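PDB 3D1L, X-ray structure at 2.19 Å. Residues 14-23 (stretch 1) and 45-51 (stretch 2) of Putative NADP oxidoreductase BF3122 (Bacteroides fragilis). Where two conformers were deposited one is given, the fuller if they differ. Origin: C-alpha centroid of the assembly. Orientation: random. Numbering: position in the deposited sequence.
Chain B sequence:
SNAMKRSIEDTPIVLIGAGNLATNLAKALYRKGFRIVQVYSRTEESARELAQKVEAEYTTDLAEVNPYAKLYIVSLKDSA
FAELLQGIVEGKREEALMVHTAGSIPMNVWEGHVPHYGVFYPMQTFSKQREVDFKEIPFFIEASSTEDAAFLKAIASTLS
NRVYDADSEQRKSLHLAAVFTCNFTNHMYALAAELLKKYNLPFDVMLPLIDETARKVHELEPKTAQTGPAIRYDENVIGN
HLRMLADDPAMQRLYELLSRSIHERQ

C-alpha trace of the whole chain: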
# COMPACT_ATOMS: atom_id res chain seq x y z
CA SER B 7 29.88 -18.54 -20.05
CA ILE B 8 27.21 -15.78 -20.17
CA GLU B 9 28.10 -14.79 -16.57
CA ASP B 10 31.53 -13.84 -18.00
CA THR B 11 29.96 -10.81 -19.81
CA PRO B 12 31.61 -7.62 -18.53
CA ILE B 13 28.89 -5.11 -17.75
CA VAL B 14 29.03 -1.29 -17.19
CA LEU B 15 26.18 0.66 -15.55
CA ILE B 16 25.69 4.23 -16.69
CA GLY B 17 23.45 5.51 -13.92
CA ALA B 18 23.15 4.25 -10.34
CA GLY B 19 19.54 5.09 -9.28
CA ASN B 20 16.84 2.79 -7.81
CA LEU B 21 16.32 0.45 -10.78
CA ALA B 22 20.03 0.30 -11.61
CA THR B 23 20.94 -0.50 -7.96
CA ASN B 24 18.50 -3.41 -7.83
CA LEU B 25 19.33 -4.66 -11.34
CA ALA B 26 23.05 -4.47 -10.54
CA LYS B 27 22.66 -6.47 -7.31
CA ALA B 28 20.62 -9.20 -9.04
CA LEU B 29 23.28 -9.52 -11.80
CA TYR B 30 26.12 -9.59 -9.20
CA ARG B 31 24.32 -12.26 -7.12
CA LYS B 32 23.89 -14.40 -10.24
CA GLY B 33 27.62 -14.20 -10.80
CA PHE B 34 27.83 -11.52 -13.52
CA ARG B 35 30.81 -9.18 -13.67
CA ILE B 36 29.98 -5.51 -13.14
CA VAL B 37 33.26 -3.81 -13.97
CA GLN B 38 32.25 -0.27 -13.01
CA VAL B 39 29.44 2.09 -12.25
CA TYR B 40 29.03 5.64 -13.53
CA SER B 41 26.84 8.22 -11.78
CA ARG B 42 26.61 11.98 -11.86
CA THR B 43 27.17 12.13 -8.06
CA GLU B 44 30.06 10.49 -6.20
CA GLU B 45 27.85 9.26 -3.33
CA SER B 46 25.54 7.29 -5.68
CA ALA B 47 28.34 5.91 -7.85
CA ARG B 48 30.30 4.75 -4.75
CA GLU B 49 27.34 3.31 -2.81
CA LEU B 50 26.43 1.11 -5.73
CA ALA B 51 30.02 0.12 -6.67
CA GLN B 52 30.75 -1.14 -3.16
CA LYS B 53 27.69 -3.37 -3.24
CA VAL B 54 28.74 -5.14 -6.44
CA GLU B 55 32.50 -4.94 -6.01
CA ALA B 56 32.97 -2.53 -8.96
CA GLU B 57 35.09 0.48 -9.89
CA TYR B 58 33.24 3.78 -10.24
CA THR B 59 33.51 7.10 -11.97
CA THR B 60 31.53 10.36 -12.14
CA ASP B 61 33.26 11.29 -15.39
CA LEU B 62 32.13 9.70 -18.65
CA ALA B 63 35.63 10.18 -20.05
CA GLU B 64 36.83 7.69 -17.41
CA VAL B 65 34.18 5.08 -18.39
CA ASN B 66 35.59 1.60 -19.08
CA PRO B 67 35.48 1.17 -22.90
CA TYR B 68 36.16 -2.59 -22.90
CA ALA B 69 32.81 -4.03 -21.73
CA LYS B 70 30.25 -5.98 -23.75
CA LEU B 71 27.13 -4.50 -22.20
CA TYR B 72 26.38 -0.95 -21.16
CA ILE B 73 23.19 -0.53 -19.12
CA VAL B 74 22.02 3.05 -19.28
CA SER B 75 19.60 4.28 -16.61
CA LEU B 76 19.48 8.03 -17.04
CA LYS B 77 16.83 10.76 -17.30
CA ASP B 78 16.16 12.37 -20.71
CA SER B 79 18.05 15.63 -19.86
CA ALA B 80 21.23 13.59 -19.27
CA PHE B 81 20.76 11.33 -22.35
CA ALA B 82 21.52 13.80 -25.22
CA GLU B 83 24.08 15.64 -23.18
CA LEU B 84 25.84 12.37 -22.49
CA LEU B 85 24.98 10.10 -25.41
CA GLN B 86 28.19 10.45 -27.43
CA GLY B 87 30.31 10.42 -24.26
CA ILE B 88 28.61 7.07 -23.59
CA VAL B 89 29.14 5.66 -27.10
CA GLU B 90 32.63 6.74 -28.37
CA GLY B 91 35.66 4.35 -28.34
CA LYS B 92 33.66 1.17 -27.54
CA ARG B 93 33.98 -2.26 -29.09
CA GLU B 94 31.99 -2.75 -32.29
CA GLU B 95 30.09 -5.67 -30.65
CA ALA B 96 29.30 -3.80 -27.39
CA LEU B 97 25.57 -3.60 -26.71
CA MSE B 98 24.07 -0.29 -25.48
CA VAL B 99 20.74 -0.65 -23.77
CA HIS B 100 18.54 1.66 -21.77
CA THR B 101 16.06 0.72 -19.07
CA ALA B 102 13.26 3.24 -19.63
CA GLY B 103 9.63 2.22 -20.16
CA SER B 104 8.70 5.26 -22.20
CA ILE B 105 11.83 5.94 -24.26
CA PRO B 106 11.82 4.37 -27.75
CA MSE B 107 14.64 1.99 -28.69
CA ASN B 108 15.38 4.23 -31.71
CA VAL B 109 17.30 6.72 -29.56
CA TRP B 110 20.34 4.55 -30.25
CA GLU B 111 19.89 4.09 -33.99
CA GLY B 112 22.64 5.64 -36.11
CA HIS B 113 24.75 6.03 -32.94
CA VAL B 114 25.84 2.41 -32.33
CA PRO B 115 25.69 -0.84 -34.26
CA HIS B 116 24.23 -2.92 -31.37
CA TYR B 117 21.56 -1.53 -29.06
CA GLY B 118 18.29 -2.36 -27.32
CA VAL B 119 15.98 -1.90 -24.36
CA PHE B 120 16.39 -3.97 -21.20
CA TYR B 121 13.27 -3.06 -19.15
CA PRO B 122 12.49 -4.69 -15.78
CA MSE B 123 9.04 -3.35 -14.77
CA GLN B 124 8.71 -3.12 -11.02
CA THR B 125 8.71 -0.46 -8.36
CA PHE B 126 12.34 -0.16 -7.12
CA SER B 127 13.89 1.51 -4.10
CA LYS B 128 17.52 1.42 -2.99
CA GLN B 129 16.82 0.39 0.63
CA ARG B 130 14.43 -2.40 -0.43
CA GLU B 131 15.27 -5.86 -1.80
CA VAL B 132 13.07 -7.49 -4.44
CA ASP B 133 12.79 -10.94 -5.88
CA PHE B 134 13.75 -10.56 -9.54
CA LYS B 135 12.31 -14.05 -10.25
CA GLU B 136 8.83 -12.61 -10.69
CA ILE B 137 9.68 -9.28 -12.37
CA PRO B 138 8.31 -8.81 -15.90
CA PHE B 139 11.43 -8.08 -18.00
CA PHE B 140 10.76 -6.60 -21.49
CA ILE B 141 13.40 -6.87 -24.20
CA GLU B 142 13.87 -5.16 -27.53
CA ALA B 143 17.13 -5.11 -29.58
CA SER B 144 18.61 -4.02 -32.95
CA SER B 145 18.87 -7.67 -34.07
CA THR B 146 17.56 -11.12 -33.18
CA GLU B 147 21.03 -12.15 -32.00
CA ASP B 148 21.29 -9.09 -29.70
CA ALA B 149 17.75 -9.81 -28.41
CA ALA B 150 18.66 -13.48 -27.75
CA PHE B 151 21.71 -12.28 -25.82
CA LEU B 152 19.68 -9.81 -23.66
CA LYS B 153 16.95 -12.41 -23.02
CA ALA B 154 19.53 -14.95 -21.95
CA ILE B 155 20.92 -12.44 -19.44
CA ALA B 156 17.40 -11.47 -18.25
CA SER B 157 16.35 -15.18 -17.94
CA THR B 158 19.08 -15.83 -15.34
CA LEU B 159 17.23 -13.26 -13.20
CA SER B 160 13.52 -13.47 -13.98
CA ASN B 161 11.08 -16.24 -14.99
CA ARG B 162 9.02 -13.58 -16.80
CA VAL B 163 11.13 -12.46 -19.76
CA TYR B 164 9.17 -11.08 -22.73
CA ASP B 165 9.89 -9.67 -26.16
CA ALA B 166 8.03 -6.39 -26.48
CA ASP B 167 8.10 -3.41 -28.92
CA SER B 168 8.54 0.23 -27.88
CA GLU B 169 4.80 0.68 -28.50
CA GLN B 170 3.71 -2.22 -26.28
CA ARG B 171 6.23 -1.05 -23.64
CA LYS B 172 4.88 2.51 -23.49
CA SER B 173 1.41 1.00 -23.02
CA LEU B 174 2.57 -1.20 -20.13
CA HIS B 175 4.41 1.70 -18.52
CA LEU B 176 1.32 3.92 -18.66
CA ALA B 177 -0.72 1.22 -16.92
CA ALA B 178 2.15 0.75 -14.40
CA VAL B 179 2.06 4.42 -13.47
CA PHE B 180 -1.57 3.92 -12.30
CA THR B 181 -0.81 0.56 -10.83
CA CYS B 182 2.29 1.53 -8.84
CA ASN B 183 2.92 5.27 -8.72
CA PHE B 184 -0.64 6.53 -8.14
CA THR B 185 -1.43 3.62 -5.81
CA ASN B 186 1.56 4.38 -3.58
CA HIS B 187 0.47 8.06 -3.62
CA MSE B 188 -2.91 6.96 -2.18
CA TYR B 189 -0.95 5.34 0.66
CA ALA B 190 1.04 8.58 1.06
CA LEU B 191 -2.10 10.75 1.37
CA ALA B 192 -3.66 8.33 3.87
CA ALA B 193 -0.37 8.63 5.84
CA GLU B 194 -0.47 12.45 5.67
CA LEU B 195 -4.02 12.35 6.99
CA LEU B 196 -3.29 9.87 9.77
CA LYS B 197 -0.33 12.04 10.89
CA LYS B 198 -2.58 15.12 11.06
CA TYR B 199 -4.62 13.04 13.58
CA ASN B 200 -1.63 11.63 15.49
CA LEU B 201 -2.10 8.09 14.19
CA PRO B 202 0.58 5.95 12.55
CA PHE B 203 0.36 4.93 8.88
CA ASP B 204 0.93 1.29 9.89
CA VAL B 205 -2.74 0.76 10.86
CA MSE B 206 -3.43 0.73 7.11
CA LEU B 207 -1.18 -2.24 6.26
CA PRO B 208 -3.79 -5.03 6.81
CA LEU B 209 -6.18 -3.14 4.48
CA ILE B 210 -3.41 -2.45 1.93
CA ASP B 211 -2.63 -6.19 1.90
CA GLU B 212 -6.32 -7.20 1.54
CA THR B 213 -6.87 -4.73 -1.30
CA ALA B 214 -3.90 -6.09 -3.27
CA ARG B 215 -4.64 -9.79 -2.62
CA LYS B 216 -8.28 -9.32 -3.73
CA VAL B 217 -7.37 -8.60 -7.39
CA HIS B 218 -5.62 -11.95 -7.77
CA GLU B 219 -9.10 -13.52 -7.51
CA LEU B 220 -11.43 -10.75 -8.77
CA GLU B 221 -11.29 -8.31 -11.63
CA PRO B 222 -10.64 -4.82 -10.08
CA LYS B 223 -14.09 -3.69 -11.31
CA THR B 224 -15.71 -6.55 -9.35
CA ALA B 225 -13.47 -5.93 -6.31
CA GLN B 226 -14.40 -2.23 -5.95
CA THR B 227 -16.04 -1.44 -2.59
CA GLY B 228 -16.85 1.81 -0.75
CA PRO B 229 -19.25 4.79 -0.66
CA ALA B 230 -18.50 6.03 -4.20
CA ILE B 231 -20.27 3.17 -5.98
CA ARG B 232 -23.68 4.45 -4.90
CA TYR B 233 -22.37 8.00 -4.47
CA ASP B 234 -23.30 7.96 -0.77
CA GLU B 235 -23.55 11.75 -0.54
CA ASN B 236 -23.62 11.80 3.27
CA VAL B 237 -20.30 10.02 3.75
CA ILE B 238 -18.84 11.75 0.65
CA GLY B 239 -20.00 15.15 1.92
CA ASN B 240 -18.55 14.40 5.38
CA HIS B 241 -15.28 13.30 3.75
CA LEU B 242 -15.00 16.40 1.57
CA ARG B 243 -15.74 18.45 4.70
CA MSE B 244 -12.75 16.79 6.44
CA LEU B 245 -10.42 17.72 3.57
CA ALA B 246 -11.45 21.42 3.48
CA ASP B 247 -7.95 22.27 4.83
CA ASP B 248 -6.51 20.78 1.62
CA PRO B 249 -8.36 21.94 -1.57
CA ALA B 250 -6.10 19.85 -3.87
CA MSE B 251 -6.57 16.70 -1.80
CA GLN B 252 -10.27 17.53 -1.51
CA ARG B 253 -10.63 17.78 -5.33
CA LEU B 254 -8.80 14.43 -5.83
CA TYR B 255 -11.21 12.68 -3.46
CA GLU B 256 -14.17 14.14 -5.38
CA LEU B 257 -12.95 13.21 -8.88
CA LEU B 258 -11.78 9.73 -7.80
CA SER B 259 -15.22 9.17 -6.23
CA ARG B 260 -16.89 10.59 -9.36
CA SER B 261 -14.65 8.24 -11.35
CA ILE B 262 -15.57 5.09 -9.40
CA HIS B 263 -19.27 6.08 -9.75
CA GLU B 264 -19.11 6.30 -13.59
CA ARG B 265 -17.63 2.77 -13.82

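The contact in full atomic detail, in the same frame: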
# COMPACT_ATOMS: atom_id res chain seq x y z
N VAL B 14 28.93 -2.66 -17.78
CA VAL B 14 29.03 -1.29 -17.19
C VAL B 14 27.63 -0.70 -16.96
O VAL B 14 26.72 -0.85 -17.80
CB VAL B 14 29.89 -0.38 -18.08
CG1 VAL B 14 29.87 1.09 -17.61
CG2 VAL B 14 31.34 -0.90 -18.16
N LEU B 15 27.43 -0.06 -15.80
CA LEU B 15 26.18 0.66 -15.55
C LEU B 15 26.43 2.13 -15.67
O LEU B 15 27.33 2.66 -15.01
CB LEU B 15 25.61 0.35 -14.16
CG LEU B 15 25.58 -1.09 -13.60
CD1 LEU B 15 24.60 -1.03 -12.48
CD2 LEU B 15 25.12 -2.14 -14.57
N ILE B 16 25.64 2.79 -16.52
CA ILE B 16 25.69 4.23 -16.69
C ILE B 16 24.43 4.73 -15.99
O ILE B 16 23.31 4.68 -16.56
CB ILE B 16 25.74 4.69 -18.20
CG1 ILE B 16 26.92 4.08 -18.99
CG2 ILE B 16 25.78 6.18 -18.30
CD1 ILE B 16 28.32 4.31 -18.43
N GLY B 17 24.59 5.18 -14.75
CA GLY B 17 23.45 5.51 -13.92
C GLY B 17 23.34 4.53 -12.75
O GLY B 17 23.51 3.31 -12.93
N ALA B 18 23.06 5.04 -11.56
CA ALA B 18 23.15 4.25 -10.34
C ALA B 18 21.92 4.46 -9.44
O ALA B 18 22.04 4.32 -8.22
CB ALA B 18 24.44 4.58 -9.58
N GLY B 19 20.76 4.78 -10.03
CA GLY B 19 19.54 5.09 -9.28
C GLY B 19 18.89 3.83 -8.74
O GLY B 19 19.57 2.80 -8.62
N ASN B 20 17.58 3.90 -8.46
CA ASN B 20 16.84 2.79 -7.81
C ASN B 20 16.82 1.50 -8.61
O ASN B 20 17.21 0.45 -8.10
CB ASN B 20 15.41 3.19 -7.48
CG ASN B 20 15.32 4.31 -6.46
OD1 ASN B 20 16.28 4.59 -5.75
ND2 ASN B 20 14.17 4.96 -6.40
N LEU B 21 16.39 1.59 -9.86
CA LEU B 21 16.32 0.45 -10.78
C LEU B 21 17.71 -0.11 -11.03
O LEU B 21 17.92 -1.32 -10.94
CB LEU B 21 15.63 0.86 -12.11
CG LEU B 21 15.49 -0.16 -13.27
CD1 LEU B 21 14.35 0.24 -14.23
CD2 LEU B 21 16.79 -0.38 -14.05
N ALA B 22 18.67 0.76 -11.32
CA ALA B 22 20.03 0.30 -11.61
C ALA B 22 20.66 -0.42 -10.40
O ALA B 22 21.31 -1.45 -10.56
CB ALA B 22 20.89 1.47 -12.08
N THR B 23 20.44 0.11 -9.20
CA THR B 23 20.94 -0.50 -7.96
C THR B 23 20.42 -1.93 -7.81
O THR B 23 21.20 -2.87 -7.64
CB THR B 23 20.55 0.38 -6.74
OG1 THR B 23 21.26 1.63 -6.82
CG2 THR B 23 20.85 -0.30 -5.41
N GLU B 45 28.53 10.04 -4.36
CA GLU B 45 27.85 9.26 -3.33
C GLU B 45 27.09 8.07 -3.92
O GLU B 45 27.15 6.95 -3.39
CB GLU B 45 26.90 10.20 -2.57
CG GLU B 45 26.07 9.60 -1.43
CD GLU B 45 25.13 10.62 -0.81
OE1 GLU B 45 24.01 10.82 -1.34
OE2 GLU B 45 25.50 11.23 0.21
N SER B 46 26.36 8.32 -5.01
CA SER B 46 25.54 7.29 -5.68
C SER B 46 26.39 6.27 -6.45
O SER B 46 26.12 5.07 -6.40
CB SER B 46 24.53 7.92 -6.63
OG SER B 46 23.65 8.75 -5.88
N ALA B 47 27.41 6.77 -7.15
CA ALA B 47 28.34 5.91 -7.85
C ALA B 47 29.06 4.97 -6.85
O ALA B 47 29.08 3.76 -7.05
CB ALA B 47 29.34 6.77 -8.62
N ARG B 48 29.56 5.52 -5.75
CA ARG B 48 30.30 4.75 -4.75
C ARG B 48 29.42 3.74 -4.01
O ARG B 48 29.79 2.58 -3.88
CB ARG B 48 30.98 5.68 -3.74
CG ARG B 48 31.83 4.94 -2.67
CD ARG B 48 32.19 5.82 -1.47
NE ARG B 48 31.12 6.73 -1.07
CZ ARG B 48 31.22 8.05 -1.05
NH1 ARG B 48 32.36 8.65 -1.38
NH2 ARG B 48 30.18 8.79 -0.68
N GLU B 49 28.28 4.19 -3.52
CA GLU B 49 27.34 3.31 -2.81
C GLU B 49 27.07 2.08 -3.63
O GLU B 49 27.20 0.96 -3.13
CB GLU B 49 26.02 4.03 -2.49
CG GLU B 49 26.09 4.87 -1.24
CD GLU B 49 24.79 5.64 -0.95
OE1 GLU B 49 24.81 6.42 0.05
OE2 GLU B 49 23.77 5.47 -1.69
N LEU B 50 26.72 2.28 -4.89
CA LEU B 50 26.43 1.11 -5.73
C LEU B 50 27.67 0.25 -6.03
O LEU B 50 27.59 -0.97 -6.01
CB LEU B 50 25.68 1.49 -7.02
CG LEU B 50 25.34 0.28 -7.92
CD1 LEU B 50 24.64 -0.87 -7.12
CD2 LEU B 50 24.50 0.73 -9.10
N ALA B 51 28.80 0.88 -6.32
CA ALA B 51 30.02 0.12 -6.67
C ALA B 51 30.50 -0.78 -5.55
O ALA B 51 31.00 -1.89 -5.79
CB ALA B 51 31.13 1.07 -7.09
O HOH W 1 23.58 4.21 -5.59

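Stretch 2 is a segment of helix that lies against a strand-loop-helix unit in stretch 1: strand 14-16, a short loop, and a helix that begins at Asn20 with Gly19 in the N-cap position. The backbones come nearest at two places, with CA-CA separations of 6.0 Å for Ala18 and Ala47 and 6.1 Å for Thr23 and Leu50. The contact buries 236 Å² in total, both sides summed. No direct hydrogen bond crosses it.

Glu45 is out of reach of stretch 1. The approach starts at Ser46, whose CA-to-CB bond points toward stretch 1. Its carbonyl makes the closest approach to Ala18: Ser46 O lies 3.6 Å from Ala18 CB, a van der Waals contact. Water 1 donates to Ser46 O (2.8 Å from the water O) and to Ala18 O (3.0 Å from the water O), so one molecule bridges two carbonyl acceptors, which cannot hydrogen-bond to each other. Ser46 O additionally receives Leu50 N at 3.2 Å within the helix.

Ala47 points sideways and contributes little beyond its backbone, Ala47 N being 4.4 Å from Ala18 CB. Arg48 is out of reach, and Glu49, although its CA-to-CB bond points toward stretch 1, makes no contact.

Leu50 is the main apolar element, with 100 Å² covered. With chi1 at -179° (t) and chi2 at 50° (p), its CD2 sits 3.8 Å from Leu15 CD1, 3.9 Å from Ala18 CB and 4.1 Å from Ala22 O, while CD1 lies 3.8 Å from Thr23 CA. Thr23 OG1 donates to Gly19 O at 2.7 Å; against Leu50 it only packs, OG1 lying 4.1 Å from Leu50 CD2, a methyl that offers no hydrogen-bonding partner. Ala51 is out of reach.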